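Local coordinates for PHO85 cyclin PHO80 (Saccharomyces cerevisiae, PDB 2PMI), which acts as the cyclin partner of the cyclin-dependent kinase PHO85 and negatively regulates phosphate-starvation-responsive genes when phosphate is plentiful, at residues D34-L46 / Y221-P235. Numbering follows the deposited sequence.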
loop_
_atom_site.group_PDB
_atom_site.type_symbol
_atom_site.label_atom_id
_atom_site.label_comp_id
_atom_site.label_asym_id
_atom_site.label_seq_id
_atom_site.Cartn_x
_atom_site.Cartn_y
_atom_site.Cartn_z
ATOM N N ASP B 34 -18.621 -14.544 -11.997
ATOM C CA ASP B 34 -18.085 -14.788 -13.333
ATOM C C ASP B 34 -16.565 -14.924 -13.329
ATOM O O ASP B 34 -16.008 -15.655 -14.144
ATOM C CB ASP B 34 -18.495 -13.687 -14.314
ATOM C CG ASP B 34 -19.948 -13.775 -14.717
ATOM O OD1 ASP B 34 -20.523 -14.880 -14.669
ATOM O OD2 ASP B 34 -20.510 -12.736 -15.103
ATOM N N LEU B 35 -15.886 -14.213 -12.432
ATOM C CA LEU B 35 -14.434 -14.335 -12.363
ATOM C C LEU B 35 -14.096 -15.744 -11.896
ATOM O O LEU B 35 -13.505 -16.527 -12.626
ATOM C CB LEU B 35 -13.841 -13.318 -11.395
ATOM C CG LEU B 35 -13.582 -11.938 -12.004
ATOM C CD1 LEU B 35 -12.897 -11.033 -10.969
ATOM C CD2 LEU B 35 -12.720 -12.103 -13.272
ATOM N N VAL B 36 -14.482 -16.070 -10.675
ATOM C CA VAL B 36 -14.221 -17.389 -10.154
ATOM C C VAL B 36 -14.413 -18.453 -11.233
ATOM O O VAL B 36 -13.653 -19.422 -11.272
ATOM C CB VAL B 36 -15.148 -17.719 -8.970
ATOM C CG1 VAL B 36 -14.909 -19.149 -8.518
ATOM C CG2 VAL B 36 -14.897 -16.755 -7.821
ATOM N N VAL B 37 -15.405 -18.299 -12.111
ATOM C CA VAL B 37 -15.580 -19.322 -13.142
ATOM C C VAL B 37 -14.405 -19.228 -14.110
ATOM O O VAL B 37 -13.659 -20.196 -14.275
ATOM C CB VAL B 37 -16.943 -19.213 -13.932
ATOM C CG1 VAL B 37 -18.117 -19.304 -12.980
ATOM C CG2 VAL B 37 -17.012 -17.938 -14.723
ATOM N N LEU B 38 -14.222 -18.058 -14.721
ATOM C CA LEU B 38 -13.115 -17.863 -15.646
ATOM C C LEU B 38 -11.801 -18.314 -15.008
ATOM O O LEU B 38 -11.003 -18.992 -15.642
ATOM C CB LEU B 38 -13.009 -16.392 -16.069
ATOM C CG LEU B 38 -14.129 -15.890 -16.982
ATOM C CD1 LEU B 38 -13.859 -14.465 -17.465
ATOM C CD2 LEU B 38 -14.235 -16.827 -18.166
ATOM N N ILE B 39 -11.570 -17.959 -13.752
ATOM C CA ILE B 39 -10.332 -18.371 -13.111
ATOM C C ILE B 39 -10.268 -19.875 -12.895
ATOM O O ILE B 39 -9.282 -20.514 -13.259
ATOM C CB ILE B 39 -10.126 -17.680 -11.762
ATOM C CG1 ILE B 39 -9.936 -16.175 -11.974
ATOM C CG2 ILE B 39 -8.907 -18.266 -11.080
ATOM C CD1 ILE B 39 -9.852 -15.357 -10.672
ATOM N N SER B 40 -11.313 -20.437 -12.303
ATOM C CA SER B 40 -11.352 -21.873 -12.043
ATOM C C SER B 40 -11.117 -22.694 -13.310
ATOM O O SER B 40 -10.387 -23.688 -13.299
ATOM C CB SER B 40 -12.697 -22.249 -11.430
ATOM O OG SER B 40 -12.860 -21.603 -10.185
ATOM N N ARG B 41 -11.757 -22.279 -14.399
ATOM C CA ARG B 41 -11.613 -22.964 -15.677
ATOM C C ARG B 41 -10.136 -22.993 -16.031
ATOM O O ARG B 41 -9.545 -24.055 -16.233
ATOM C CB ARG B 41 -12.387 -22.231 -16.776
ATOM C CG ARG B 41 -13.900 -22.369 -16.695
ATOM C CD ARG B 41 -14.563 -21.535 -17.792
ATOM N NE ARG B 41 -15.965 -21.896 -18.009
ATOM C CZ ARG B 41 -16.749 -21.323 -18.920
ATOM N NH1 ARG B 41 -16.273 -20.355 -19.703
ATOM N NH2 ARG B 41 -18.006 -21.724 -19.062
ATOM N N MET B 42 -9.545 -21.811 -16.103
ATOM C CA MET B 42 -8.138 -21.693 -16.421
ATOM C C MET B 42 -7.318 -22.596 -15.504
ATOM O O MET B 42 -6.384 -23.272 -15.943
ATOM C CB MET B 42 -7.692 -20.249 -16.227
ATOM C CG MET B 42 -6.228 -20.034 -16.503
ATOM S SD MET B 42 -5.874 -20.453 -18.205
ATOM C CE MET B 42 -6.476 -18.967 -18.988
ATOM N N LEU B 43 -7.691 -22.602 -14.229
ATOM C CA LEU B 43 -7.000 -23.368 -13.207
ATOM C C LEU B 43 -6.995 -24.892 -13.395
ATOM O O LEU B 43 -6.004 -25.548 -13.074
ATOM C CB LEU B 43 -7.583 -23.014 -11.839
ATOM C CG LEU B 43 -6.536 -22.895 -10.738
ATOM C CD1 LEU B 43 -5.637 -21.726 -11.057
ATOM C CD2 LEU B 43 -7.203 -22.717 -9.383
ATOM N N VAL B 44 -8.094 -25.471 -13.885
ATOM C CA VAL B 44 -8.119 -26.920 -14.093
ATOM C C VAL B 44 -7.505 -27.228 -15.436
ATOM O O VAL B 44 -7.138 -28.362 -15.714
ATOM C CB VAL B 44 -9.540 -27.514 -14.066
ATOM C CG1 VAL B 44 -10.081 -27.464 -12.676
ATOM C CG2 VAL B 44 -10.435 -26.770 -14.999
ATOM N N SER B 45 -7.400 -26.203 -16.270
ATOM C CA SER B 45 -6.817 -26.356 -17.587
ATOM C C SER B 45 -5.312 -26.527 -17.404
ATOM O O SER B 45 -4.697 -27.402 -18.011
ATOM C CB SER B 45 -7.122 -25.123 -18.440
ATOM O OG SER B 45 -6.507 -25.207 -19.712
ATOM N N LEU B 46 -4.724 -25.694 -16.556
ATOM C CA LEU B 46 -3.300 -25.781 -16.294
ATOM C C LEU B 46 -3.037 -27.086 -15.563
ATOM O O LEU B 46 -1.951 -27.652 -15.652
ATOM C CB LEU B 46 -2.844 -24.632 -15.403
ATOM C CG LEU B 46 -2.897 -23.208 -15.932
ATOM C CD1 LEU B 46 -2.410 -22.292 -14.831
ATOM C CD2 LEU B 46 -2.027 -23.054 -17.159
ATOM N N TYR B 221 -6.634 -10.821 -16.861
ATOM C CA TYR B 221 -8.070 -10.828 -17.042
ATOM C C TYR B 221 -8.332 -11.100 -18.515
ATOM O O TYR B 221 -8.959 -12.100 -18.866
ATOM C CB TYR B 221 -8.658 -9.484 -16.600
ATOM C CG TYR B 221 -10.116 -9.290 -16.951
ATOM C CD1 TYR B 221 -11.073 -10.246 -16.607
ATOM C CD2 TYR B 221 -10.533 -8.149 -17.637
ATOM C CE1 TYR B 221 -12.406 -10.071 -16.937
ATOM C CE2 TYR B 221 -11.862 -7.958 -17.972
ATOM C CZ TYR B 221 -12.796 -8.918 -17.621
ATOM O OH TYR B 221 -14.122 -8.718 -17.947
ATOM N N ARG B 222 -7.828 -10.222 -19.379
ATOM C CA ARG B 222 -8.004 -10.397 -20.818
ATOM C C ARG B 222 -7.586 -11.809 -21.249
ATOM O O ARG B 222 -8.327 -12.500 -21.948
ATOM C CB ARG B 222 -7.190 -9.352 -21.588
ATOM C CG ARG B 222 -7.809 -7.969 -21.585
ATOM C CD ARG B 222 -7.012 -6.990 -22.429
ATOM N NE ARG B 222 -5.655 -6.794 -21.916
ATOM C CZ ARG B 222 -5.366 -6.311 -20.708
ATOM N NH1 ARG B 222 -6.340 -5.968 -19.871
ATOM N NH2 ARG B 222 -4.098 -6.166 -20.336
ATOM N N ARG B 223 -6.410 -12.237 -20.803
ATOM C CA ARG B 223 -5.895 -13.552 -21.142
ATOM C C ARG B 223 -6.852 -14.717 -20.868
ATOM O O ARG B 223 -7.046 -15.584 -21.727
ATOM C CB ARG B 223 -4.592 -13.812 -20.394
ATOM C CG ARG B 223 -3.773 -14.966 -20.972
ATOM C CD ARG B 223 -3.037 -14.534 -22.240
ATOM N NE ARG B 223 -2.186 -15.602 -22.741
ATOM C CZ ARG B 223 -2.638 -16.673 -23.382
ATOM N NH1 ARG B 223 -3.936 -16.812 -23.612
ATOM N NH2 ARG B 223 -1.793 -17.616 -23.775
ATOM N N ILE B 224 -7.448 -14.756 -19.680
ATOM C CA ILE B 224 -8.342 -15.868 -19.364
ATOM C C ILE B 224 -9.596 -15.919 -20.248
ATOM O O ILE B 224 -10.063 -16.999 -20.627
ATOM C CB ILE B 224 -8.751 -15.858 -17.866
ATOM C CG1 ILE B 224 -9.602 -14.627 -17.546
ATOM C CG2 ILE B 224 -7.503 -15.877 -16.997
ATOM C CD1 ILE B 224 -10.121 -14.600 -16.120
ATOM N N VAL B 225 -10.138 -14.756 -20.586
ATOM C CA VAL B 225 -11.322 -14.730 -21.421
ATOM C C VAL B 225 -10.957 -15.221 -22.813
ATOM O O VAL B 225 -11.745 -15.891 -23.476
ATOM C CB VAL B 225 -11.900 -13.314 -21.522
ATOM C CG1 VAL B 225 -13.138 -13.317 -22.417
ATOM C CG2 VAL B 225 -12.231 -12.805 -20.133
ATOM N N GLN B 226 -9.753 -14.887 -23.257
ATOM C CA GLN B 226 -9.317 -15.321 -24.574
ATOM C C GLN B 226 -9.039 -16.819 -24.538
ATOM O O GLN B 226 -9.304 -17.529 -25.504
ATOM C CB GLN B 226 -8.052 -14.578 -24.995
ATOM C CG GLN B 226 -7.577 -14.947 -26.383
ATOM C CD GLN B 226 -6.215 -14.360 -26.716
ATOM O OE1 GLN B 226 -5.195 -14.730 -26.117
ATOM N NE2 GLN B 226 -6.190 -13.436 -27.678
ATOM N N LEU B 227 -8.522 -17.299 -23.412
ATOM C CA LEU B 227 -8.200 -18.706 -23.290
ATOM C C LEU B 227 -9.378 -19.611 -22.995
ATOM O O LEU B 227 -9.864 -20.312 -23.877
ATOM C CB LEU B 227 -7.124 -18.926 -22.219
ATOM C CG LEU B 227 -5.656 -18.907 -22.668
ATOM C CD1 LEU B 227 -4.748 -19.336 -21.514
ATOM C CD2 LEU B 227 -5.476 -19.838 -23.848
ATOM N N VAL B 228 -9.813 -19.603 -21.743
ATOM C CA VAL B 228 -10.913 -20.432 -21.286
ATOM C C VAL B 228 -12.238 -19.688 -21.339
ATOM O O VAL B 228 -13.198 -20.052 -20.649
ATOM C CB VAL B 228 -10.660 -20.911 -19.841
ATOM C CG1 VAL B 228 -9.406 -21.770 -19.800
ATOM C CG2 VAL B 228 -10.502 -19.704 -18.904
ATOM N N GLY B 229 -12.282 -18.645 -22.162
ATOM C CA GLY B 229 -13.496 -17.856 -22.301
ATOM C C GLY B 229 -14.692 -18.665 -22.762
ATOM O O GLY B 229 -15.788 -18.534 -22.220
ATOM N N SER B 230 -14.487 -19.501 -23.772
ATOM C CA SER B 230 -15.565 -20.334 -24.277
ATOM C C SER B 230 -15.779 -21.494 -23.325
ATOM O O SER B 230 -14.965 -21.743 -22.436
ATOM C CB SER B 230 -15.227 -20.877 -25.659
ATOM O OG SER B 230 -14.954 -19.816 -26.549
ATOM N N PHE B 231 -16.880 -22.201 -23.530
ATOM C CA PHE B 231 -17.253 -23.347 -22.718
ATOM C C PHE B 231 -16.444 -24.589 -23.165
ATOM O O PHE B 231 -17.003 -25.673 -23.352
ATOM C CB PHE B 231 -18.757 -23.566 -22.897
ATOM C CG PHE B 231 -19.345 -24.600 -21.993
ATOM C CD1 PHE B 231 -20.180 -25.590 -22.510
ATOM C CD2 PHE B 231 -19.107 -24.568 -20.624
ATOM C CE1 PHE B 231 -20.774 -26.535 -21.671
ATOM C CE2 PHE B 231 -19.697 -25.508 -19.772
ATOM C CZ PHE B 231 -20.531 -26.494 -20.295
ATOM N N ASN B 232 -15.129 -24.420 -23.338
ATOM C CA ASN B 232 -14.241 -25.510 -23.767
ATOM C C ASN B 232 -12.923 -25.570 -22.981
ATOM O O ASN B 232 -11.866 -25.140 -23.461
ATOM C CB ASN B 232 -13.935 -25.385 -25.259
ATOM C CG ASN B 232 -15.188 -25.340 -26.099
ATOM O OD1 ASN B 232 -16.106 -26.135 -25.898
ATOM N ND2 ASN B 232 -15.236 -24.413 -27.050
ATOM N N ALA B 233 -13.009 -26.116 -21.769
ATOM C CA ALA B 233 -11.868 -26.267 -20.878
ATOM C C ALA B 233 -11.914 -27.642 -20.221
ATOM O O ALA B 233 -11.068 -28.477 -20.503
ATOM C CB ALA B 233 -11.880 -25.178 -19.807
ATOM N N SER B 234 -12.911 -27.863 -19.362
ATOM C CA SER B 234 -13.098 -29.122 -18.627
ATOM C C SER B 234 -14.135 -28.952 -17.512
ATOM O O SER B 234 -14.967 -29.835 -17.284
ATOM C CB SER B 234 -11.809 -29.581 -17.955
ATOM O OG SER B 234 -10.753 -29.713 -18.871
ATOM N N PRO B 235 -14.077 -27.824 -16.776
ATOM C CA PRO B 235 -15.043 -27.603 -15.697
ATOM C C PRO B 235 -16.395 -27.257 -16.303
ATOM O O PRO B 235 -17.187 -26.512 -15.716
ATOM C CB PRO B 235 -14.437 -26.433 -14.933
ATOM C CG PRO B 235 -13.894 -25.610 -16.046
ATOM C CD PRO B 235 -13.200 -26.648 -16.924
#
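Val228 lies with both methyls over the backbone of residues 34-46, between Leu38 and Met42. CG2 rests on Leu38 O and CG1 on the CA of Met42. Its CB also meets the CB of Arg41, at 3.8 Å. Val228 follows directly on helix 216-227, and the last turn of that helix packs on helix 32-51. The axes of segments 34-46 and 221-227 come within 9.6 Å and cross at 68°. One turn back, Ile224 points at the first helix. Its CG1 sits between the backbone N and carbonyl carbon (chi1 66°), which carries CD1 to Leu38 CB. These two side chains cross at about a right angle. Leu38 CD1 continues to Val225 CG2, 3.5 Å away. Met42 CB lies 3.9 Å from Val228 CG2. Beyond it the chain bends at chi2 and chi3 and lays the methyl CE among Ile224 and Leu227, though its exact position is doubtful. Residues 34-46, part of helix 32-51, belong to the cyclin family region, and the contact packs a helix and loop from the C-terminal part of the chain against them. Helix 92-108 takes part in the same core, with Leu99 touching Ile224 and Leu95 touching Leu35. Beyond Val228 the chain turns around Arg41. The extended Arg41 side chain sends NH1 to Val228 O in a hydrogen bond of 3.2 Å, with an N-H...O angle of 144°. NH1 lies in the carbonyl plane, while Val228 O is tilted from the guanidinium plane. Gly229 O is 3.1 Å from NH1, at the guanidinium edge. NH2 comes to the ring edge of Phe231, and its own hydrogen bonds go to Val241 O and Arg239 O. Pro235, poorly ordered, lies against the aliphatic part of Arg41, its CG on the arginine CG and its CD near Val44 CG2.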